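Local coordinates for protein putative serine protease (Human astrovirus 1, PDB 2W5E) that cleaves the viral polyprotein into its functional products, as the chymotrypsin-like serine protease domain of non-structural polyprotein 1A, at residues A35-G40 / V141-T146; V94-N99 / D124-A129. All blocks are in the same frame, centred on the assembly; numbering follows the deposited sequence.

Contact 1 (A35-G40 / V141-T146); sequences AAHVVG and VHQTNT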
ATOM      1  N   ALA A  35       1.134 -28.792 -10.567  1.00 26.98           N
ATOM      2  CA  ALA A  35       1.850 -30.054 -10.767  1.00 27.86           C
ATOM      3  C   ALA A  35       1.322 -30.755 -12.017  1.00 28.36           C
ATOM      4  O   ALA A  35       0.133 -30.666 -12.327  1.00 28.14           O
ATOM      5  CB  ALA A  35       1.703 -30.955  -9.546  1.00 27.76           C
ATOM      6  N   ALA A  36       2.202 -31.454 -12.727  1.00 29.23           N
ATOM      7  CA  ALA A  36       1.822 -32.146 -13.959  1.00 30.19           C
ATOM      8  C   ALA A  36       0.614 -33.070 -13.776  1.00 30.69           C
ATOM      9  O   ALA A  36      -0.288 -33.085 -14.614  1.00 30.61           O
ATOM     10  CB  ALA A  36       3.003 -32.904 -14.537  1.00 30.16           C
ATOM     11  N   HIS A  37       0.579 -33.819 -12.676  1.00 31.53           N
ATOM     12  CA  HIS A  37      -0.507 -34.786 -12.463  1.00 32.44           C
ATOM     13  C   HIS A  37      -1.870 -34.162 -12.128  1.00 32.65           C
ATOM     14  O   HIS A  37      -2.894 -34.835 -12.204  1.00 32.46           O
ATOM     15  CB  HIS A  37      -0.112 -35.881 -11.460  1.00 32.76           C
ATOM     16  CG  HIS A  37      -0.134 -35.443 -10.029  1.00 33.61           C
ATOM     17  ND1 HIS A  37       0.966 -34.904  -9.397  1.00 34.41           N
ATOM     18  CD2 HIS A  37      -1.117 -35.493  -9.099  1.00 33.95           C
ATOM     19  CE1 HIS A  37       0.659 -34.630  -8.142  1.00 34.45           C
ATOM     20  NE2 HIS A  37      -0.598 -34.980  -7.935  1.00 35.33           N
ATOM     21  N   VAL A  38      -1.878 -32.879 -11.767  1.00 32.76           N
ATOM     22  CA  VAL A  38      -3.130 -32.143 -11.555  1.00 33.10           C
ATOM     23  C   VAL A  38      -3.821 -31.878 -12.900  1.00 33.65           C
ATOM     24  O   VAL A  38      -5.046 -31.960 -13.015  1.00 33.22           O
ATOM     25  CB  VAL A  38      -2.881 -30.814 -10.791  1.00 33.09           C
ATOM     26  CG1 VAL A  38      -4.136 -29.945 -10.755  1.00 32.54           C
ATOM     27  CG2 VAL A  38      -2.392 -31.104  -9.383  1.00 32.67           C
ATOM     28  N   VAL A  39      -3.010 -31.571 -13.905  1.00 34.19           N
ATOM     29  CA  VAL A  39      -3.481 -31.322 -15.264  1.00 35.26           C
ATOM     30  C   VAL A  39      -3.803 -32.642 -15.987  1.00 35.84           C
ATOM     31  O   VAL A  39      -4.813 -32.740 -16.696  1.00 35.56           O
ATOM     32  CB  VAL A  39      -2.439 -30.463 -16.035  1.00 35.33           C
ATOM     33  CG1 VAL A  39      -2.459 -30.734 -17.517  1.00 35.68           C
ATOM     34  CG2 VAL A  39      -2.651 -28.979 -15.736  1.00 35.45           C
ATOM     35  N   GLY A  40      -2.954 -33.649 -15.782  1.00 36.26           N
ATOM     36  CA  GLY A  40      -3.116 -34.960 -16.417  1.00 37.06           C
ATOM     37  C   GLY A  40      -3.097 -34.860 -17.931  1.00 37.44           C
ATOM     38  O   GLY A  40      -2.215 -34.219 -18.505  1.00 37.27           O
ATOM     39  N   VAL A 141       7.124 -26.641  -6.363  1.00 27.11           N
ATOM     40  CA  VAL A 141       5.719 -27.031  -6.545  1.00 27.39           C
ATOM     41  C   VAL A 141       5.448 -28.383  -5.863  1.00 27.71           C
ATOM     42  O   VAL A 141       6.076 -29.385  -6.208  1.00 27.49           O
ATOM     43  CB  VAL A 141       5.355 -27.109  -8.057  1.00 27.44           C
ATOM     44  CG1 VAL A 141       3.895 -27.501  -8.253  1.00 26.86           C
ATOM     45  CG2 VAL A 141       5.662 -25.784  -8.764  1.00 26.46           C
ATOM     46  N   HIS A 142       4.551 -28.413  -4.918  1.00 28.37           N
ATOM     47  CA  HIS A 142       4.263 -29.600  -4.179  1.00 29.43           C
ATOM     48  C   HIS A 142       3.757 -30.770  -5.028  1.00 30.24           C
ATOM     49  O   HIS A 142       2.878 -30.634  -5.800  1.00 29.87           O
ATOM     50  CB  HIS A 142       3.265 -29.316  -3.095  1.00 29.35           C
ATOM     51  CG  HIS A 142       2.930 -30.505  -2.263  1.00 29.59           C
ATOM     52  ND1 HIS A 142       3.458 -30.706  -1.015  1.00 30.29           N
ATOM     53  CD2 HIS A 142       2.118 -31.554  -2.497  1.00 28.62           C
ATOM     54  CE1 HIS A 142       2.977 -31.819  -0.513  1.00 29.17           C
ATOM     55  NE2 HIS A 142       2.162 -32.352  -1.391  1.00 29.95           N
ATOM     56  N   GLN A 143       4.356 -31.922  -4.849  1.00 31.30           N
ATOM     57  CA  GLN A 143       4.107 -33.085  -5.701  1.00 32.68           C
ATOM     58  C   GLN A 143       3.390 -34.217  -4.975  1.00 33.59           C
ATOM     59  O   GLN A 143       2.383 -34.730  -5.464  1.00 33.85           O
ATOM     60  CB  GLN A 143       5.418 -33.612  -6.295  1.00 32.71           C
ATOM     61  CG  GLN A 143       6.123 -32.646  -7.227  1.00 32.56           C
ATOM     62  CD  GLN A 143       5.380 -32.441  -8.536  1.00 33.61           C
ATOM     63  OE1 GLN A 143       4.839 -33.385  -9.114  1.00 33.91           O
ATOM     64  NE2 GLN A 143       5.360 -31.202  -9.014  1.00 33.47           N
ATOM     65  N   THR A 144       3.907 -34.601  -3.809  1.00 34.58           N
ATOM     66  CA  THR A 144       3.420 -35.792  -3.117  1.00 35.73           C
ATOM     67  C   THR A 144       3.708 -35.773  -1.615  1.00 35.99           C
ATOM     68  O   THR A 144       4.398 -34.883  -1.113  1.00 35.78           O
ATOM     69  CB  THR A 144       4.019 -37.079  -3.747  1.00 35.94           C
ATOM     70  OG1 THR A 144       3.387 -38.241  -3.185  1.00 37.97           O
ATOM     71  CG2 THR A 144       5.530 -37.145  -3.527  1.00 36.06           C
ATOM     72  N   ASN A 145       3.165 -36.757  -0.906  1.00 36.59           N
ATOM     73  CA  ASN A 145       3.476 -36.948   0.507  1.00 37.31           C
ATOM     74  C   ASN A 145       3.561 -38.411   0.916  1.00 37.49           C
ATOM     75  O   ASN A 145       2.907 -39.272   0.320  1.00 37.63           O
ATOM     76  CB  ASN A 145       2.482 -36.197   1.406  1.00 37.51           C
ATOM     77  CG  ASN A 145       1.042 -36.622   1.180  1.00 38.85           C
ATOM     78  OD1 ASN A 145       0.703 -37.801   1.265  1.00 40.48           O
ATOM     79  ND2 ASN A 145       0.178 -35.648   0.913  1.00 39.94           N
ATOM     80  N   THR A 146       4.395 -38.683   1.917  1.00 37.56           N
ATOM     81  CA  THR A 146       4.382 -39.966   2.610  1.00 37.76           C
ATOM     82  C   THR A 146       4.105 -39.652   4.074  1.00 37.55           C
ATOM     83  O   THR A 146       5.002 -39.243   4.812  1.00 37.76           O
ATOM     84  CB  THR A 146       5.708 -40.763   2.434  1.00 37.73           C
ATOM     85  OG1 THR A 146       6.795 -40.046   3.030  1.00 38.96           O
ATOM     86  CG2 THR A 146       6.015 -41.001   0.960  1.00 37.87           C
TER
HETATM   87  O   HOH W   1       3.044 -34.196 -10.985  1.00 28.93           O

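Contact 2 (V94-N99 / D124-A129); sequences VMAYVN and DGMSGA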
ATOM      1  N   VAL A  94       4.140 -23.242   2.988  1.00 23.87           N
ATOM      2  CA  VAL A  94       3.368 -23.968   1.971  1.00 24.19           C
ATOM      3  C   VAL A  94       1.904 -23.536   2.041  1.00 24.27           C
ATOM      4  O   VAL A  94       1.302 -23.565   3.112  1.00 23.86           O
ATOM      5  CB  VAL A  94       3.485 -25.513   2.134  1.00 24.45           C
ATOM      6  CG1 VAL A  94       2.879 -26.234   0.923  1.00 24.28           C
ATOM      7  CG2 VAL A  94       4.931 -25.932   2.322  1.00 24.76           C
ATOM      8  N   MET A  95       1.348 -23.127   0.897  1.00 24.64           N
ATOM      9  CA  MET A  95      -0.049 -22.678   0.808  1.00 25.22           C
ATOM     10  C   MET A  95      -0.796 -23.553  -0.182  1.00 24.83           C
ATOM     11  O   MET A  95      -0.373 -23.681  -1.331  1.00 24.67           O
ATOM     12  CB  MET A  95      -0.153 -21.245   0.284  1.00 25.14           C
ATOM     13  CG  MET A  95       0.678 -20.183   0.968  1.00 26.78           C
ATOM     14  SD  MET A  95       0.260 -18.581   0.240  1.00 26.50           S
ATOM     15  CE  MET A  95       0.951 -18.693  -1.405  1.00 26.24           C
ATOM     16  N   ALA A  96      -1.913 -24.125   0.256  1.00 25.00           N
ATOM     17  CA  ALA A  96      -2.681 -25.059  -0.563  1.00 25.30           C
ATOM     18  C   ALA A  96      -4.178 -24.932  -0.327  1.00 25.63           C
ATOM     19  O   ALA A  96      -4.616 -24.496   0.745  1.00 25.43           O
ATOM     20  CB  ALA A  96      -2.230 -26.490  -0.282  1.00 25.41           C
ATOM     21  N   TYR A  97      -4.959 -25.303  -1.340  1.00 25.94           N
ATOM     22  CA  TYR A  97      -6.380 -25.543  -1.152  1.00 26.54           C
ATOM     23  C   TYR A  97      -6.587 -27.033  -0.914  1.00 26.77           C
ATOM     24  O   TYR A  97      -6.251 -27.861  -1.756  1.00 26.50           O
ATOM     25  CB  TYR A  97      -7.212 -25.059  -2.343  1.00 26.92           C
ATOM     26  CG  TYR A  97      -7.611 -23.603  -2.261  1.00 27.37           C
ATOM     27  CD1 TYR A  97      -8.533 -23.165  -1.314  1.00 27.89           C
ATOM     28  CD2 TYR A  97      -7.066 -22.665  -3.134  1.00 27.07           C
ATOM     29  CE1 TYR A  97      -8.900 -21.830  -1.233  1.00 28.42           C
ATOM     30  CE2 TYR A  97      -7.429 -21.326  -3.066  1.00 28.31           C
ATOM     31  CZ  TYR A  97      -8.340 -20.915  -2.113  1.00 27.95           C
ATOM     32  OH  TYR A  97      -8.705 -19.592  -2.054  1.00 28.98           O
ATOM     33  N   VAL A  98      -7.106 -27.357   0.263  1.00 27.37           N
ATOM     34  CA  VAL A  98      -7.356 -28.735   0.649  1.00 28.08           C
ATOM     35  C   VAL A  98      -8.858 -28.861   0.803  1.00 28.11           C
ATOM     36  O   VAL A  98      -9.437 -28.302   1.731  1.00 27.68           O
ATOM     37  CB  VAL A  98      -6.632 -29.100   1.964  1.00 28.21           C
ATOM     38  CG1 VAL A  98      -6.938 -30.536   2.367  1.00 28.66           C
ATOM     39  CG2 VAL A  98      -5.121 -28.889   1.829  1.00 28.69           C
ATOM     40  N   ASN A  99      -9.483 -29.582  -0.127  1.00 28.66           N
ATOM     41  CA  ASN A  99     -10.936 -29.592  -0.250  1.00 29.24           C
ATOM     42  C   ASN A  99     -11.448 -28.149  -0.365  1.00 29.17           C
ATOM     43  O   ASN A  99     -10.968 -27.410  -1.219  1.00 29.15           O
ATOM     44  CB  ASN A  99     -11.574 -30.401   0.889  1.00 29.82           C
ATOM     45  CG  ASN A  99     -11.162 -31.874   0.857  1.00 31.38           C
ATOM     46  OD1 ASN A  99     -11.031 -32.467  -0.217  1.00 32.42           O
ATOM     47  ND2 ASN A  99     -10.943 -32.461   2.032  1.00 33.00           N
ATOM     48  N   ASP A 124      -3.858 -35.060   3.119  1.00 44.21           N
ATOM     49  CA  ASP A 124      -4.781 -34.796   2.006  1.00 44.24           C
ATOM     50  C   ASP A 124      -4.138 -34.129   0.784  1.00 43.33           C
ATOM     51  O   ASP A 124      -2.936 -33.862   0.761  1.00 43.89           O
ATOM     52  CB  ASP A 124      -5.963 -33.948   2.490  1.00 44.68           C
ATOM     53  CG  ASP A 124      -6.876 -34.698   3.445  1.00 46.52           C
ATOM     54  OD1 ASP A 124      -7.384 -35.776   3.062  1.00 48.89           O
ATOM     55  OD2 ASP A 124      -7.101 -34.196   4.572  1.00 48.29           O
ATOM     56  N   GLY A 125      -4.969 -33.856  -0.221  1.00 42.30           N
ATOM     57  CA  GLY A 125      -4.529 -33.334  -1.509  1.00 40.44           C
ATOM     58  C   GLY A 125      -3.939 -31.934  -1.508  1.00 39.23           C
ATOM     59  O   GLY A 125      -4.665 -30.937  -1.465  1.00 38.98           O
ATOM     60  N   MET A 126      -2.613 -31.871  -1.579  1.00 37.82           N
ATOM     61  CA  MET A 126      -1.896 -30.603  -1.697  1.00 36.53           C
ATOM     62  C   MET A 126      -1.209 -30.437  -3.052  1.00 34.80           C
ATOM     63  O   MET A 126      -0.451 -29.483  -3.244  1.00 34.12           O
ATOM     64  CB  MET A 126      -0.860 -30.478  -0.583  1.00 36.64           C
ATOM     65  CG  MET A 126      -1.436 -30.197   0.781  1.00 36.94           C
ATOM     66  SD  MET A 126      -0.130 -30.170   2.017  1.00 38.29           S
ATOM     67  CE  MET A 126      -0.925 -29.156   3.257  1.00 38.69           C
ATOM     68  N   SER A 127      -1.469 -31.360  -3.983  1.00 33.00           N
ATOM     69  CA  SER A 127      -0.804 -31.352  -5.291  1.00 31.58           C
ATOM     70  C   SER A 127      -0.913 -29.991  -5.979  1.00 30.19           C
ATOM     71  O   SER A 127      -1.999 -29.413  -6.051  1.00 29.50           O
ATOM     72  CB  SER A 127      -1.373 -32.440  -6.207  1.00 32.11           C
ATOM     73  OG  SER A 127      -1.267 -33.733  -5.623  1.00 32.40           O
ATOM     74  N   GLY A 128       0.224 -29.493  -6.467  1.00 28.84           N
ATOM     75  CA  GLY A 128       0.292 -28.215  -7.176  1.00 27.51           C
ATOM     76  C   GLY A 128       0.614 -27.006  -6.303  1.00 26.62           C
ATOM     77  O   GLY A 128       0.993 -25.953  -6.818  1.00 26.26           O
ATOM     78  N   ALA A 129       0.473 -27.160  -4.988  1.00 25.64           N
ATOM     79  CA  ALA A 129       0.690 -26.065  -4.031  1.00 24.85           C
ATOM     80  C   ALA A 129       2.077 -25.428  -4.155  1.00 24.25           C
ATOM     81  O   ALA A 129       3.083 -26.134  -4.245  1.00 23.74           O
ATOM     82  CB  ALA A 129       0.477 -26.552  -2.618  1.00 24.83           C
TER

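Contact 1 (A35-G40 / V141-T146)
A35, the N-cap of the short helix 36-39, comes nearest to Q143 of strand 138-146, with 6.3 Å between their CA atoms. A classic beta bulge sets Q143 and T144 opposite the single residue G151. Q143 does most of the touching from its strand: its CG is anti to its carbonyl carbon (chi1 -64°), and a bend at chi2 lays the amide against A35, whose CB lies 3.7 Å from Q143 NE2. Two residues earlier in the strand, V141 CG1 meets A35 CB at 4.3 Å. The catalytic H37 holds its ring in the crowded position between its own N and carbonyl carbon (chi1 77°), so that CE1 comes edge-on to Q143 O at 3.2 Å, close to the ring plane. The ring and the side-chain amide of Q143 are turned 74° against each other, and a water bridges them: it lies in the ring plane, 2.7 Å from H37 ND1, accepts from H37 N and donates to Q143 OE1, also at 2.7 Å. Q143 NE2 donates a hydrogen bond to the backbone O of D65, while H37 NE2 meets S127 OG. In this crystal ND1 is therefore paired with water, and Q143 O beside CE1 would probably stabilise positive charge on the imidazole.

Contact 2 (V94-N99 / D124-A129)
Residues 94-98 of strand 91-98, in the second six-stranded antiparallel barrel of this chymotrypsin-like fold, run over the loop 124-129, which carries the catalytic S127; the closest CA pairs are A96 with A129 at 4.9 Å and V98 with G125 at 5.8 Å. The bond between A129 N and M126 O closes a type II beta turn, M126 to A129, with G128 at positive phi (93°) in its third position. Apolar contacts carry the interface, which buries 323 Å² in all. A96 CB points into the loop and touches A129 CB at 3.6 Å and M126 CG at 3.9 Å. M126 CG is anti to its carbonyl carbon (chi1 -73°), which brings this methylene up against both A96 CB and V98 CG2, the latter at 4.0 Å. V98 splits its branches: CG2 rests on M126 CG, the two side chains crossing obliquely, while CG1, anti to its backbone N, abuts D124 CB at 3.6 Å, the two side chains meeting at about a right angle. Alternation along the strand turns M95 and Y97 away from the loop, and the Y97 ring packs edge-to-face with H2 of a neighbouring subunit. Polar groups meet without pairing: Y97 O and G125 O are both acceptors. M95 O, buried with no hydrogen-bonding partner in the model, lies 3.3 Å from A129 CB.

In the fold
The two contacts, with centres about 9 Å apart, meet at the catalytic machinery. Contact 1 brings H37 from the first barrel beside strand 138-146 of the second; contact 2 sets the S127 loop against strand 91-98 of that second barrel. Their joint is the probable hydrogen bond between H37 NE2 and S127 OG, 2.7 Å long. D65, the third member of the charge relay system, borders contact 1 through a backbone hydrogen bond with A36 and through D65 O, which accepts from the side chain of Q143. A second tie, H142 N to A129 O at 2.8 Å, fastens the end of the serine loop to strand 138-146, and V141 CG1 packs on G128 O at 3.6 Å. The active site thus lies between the barrels.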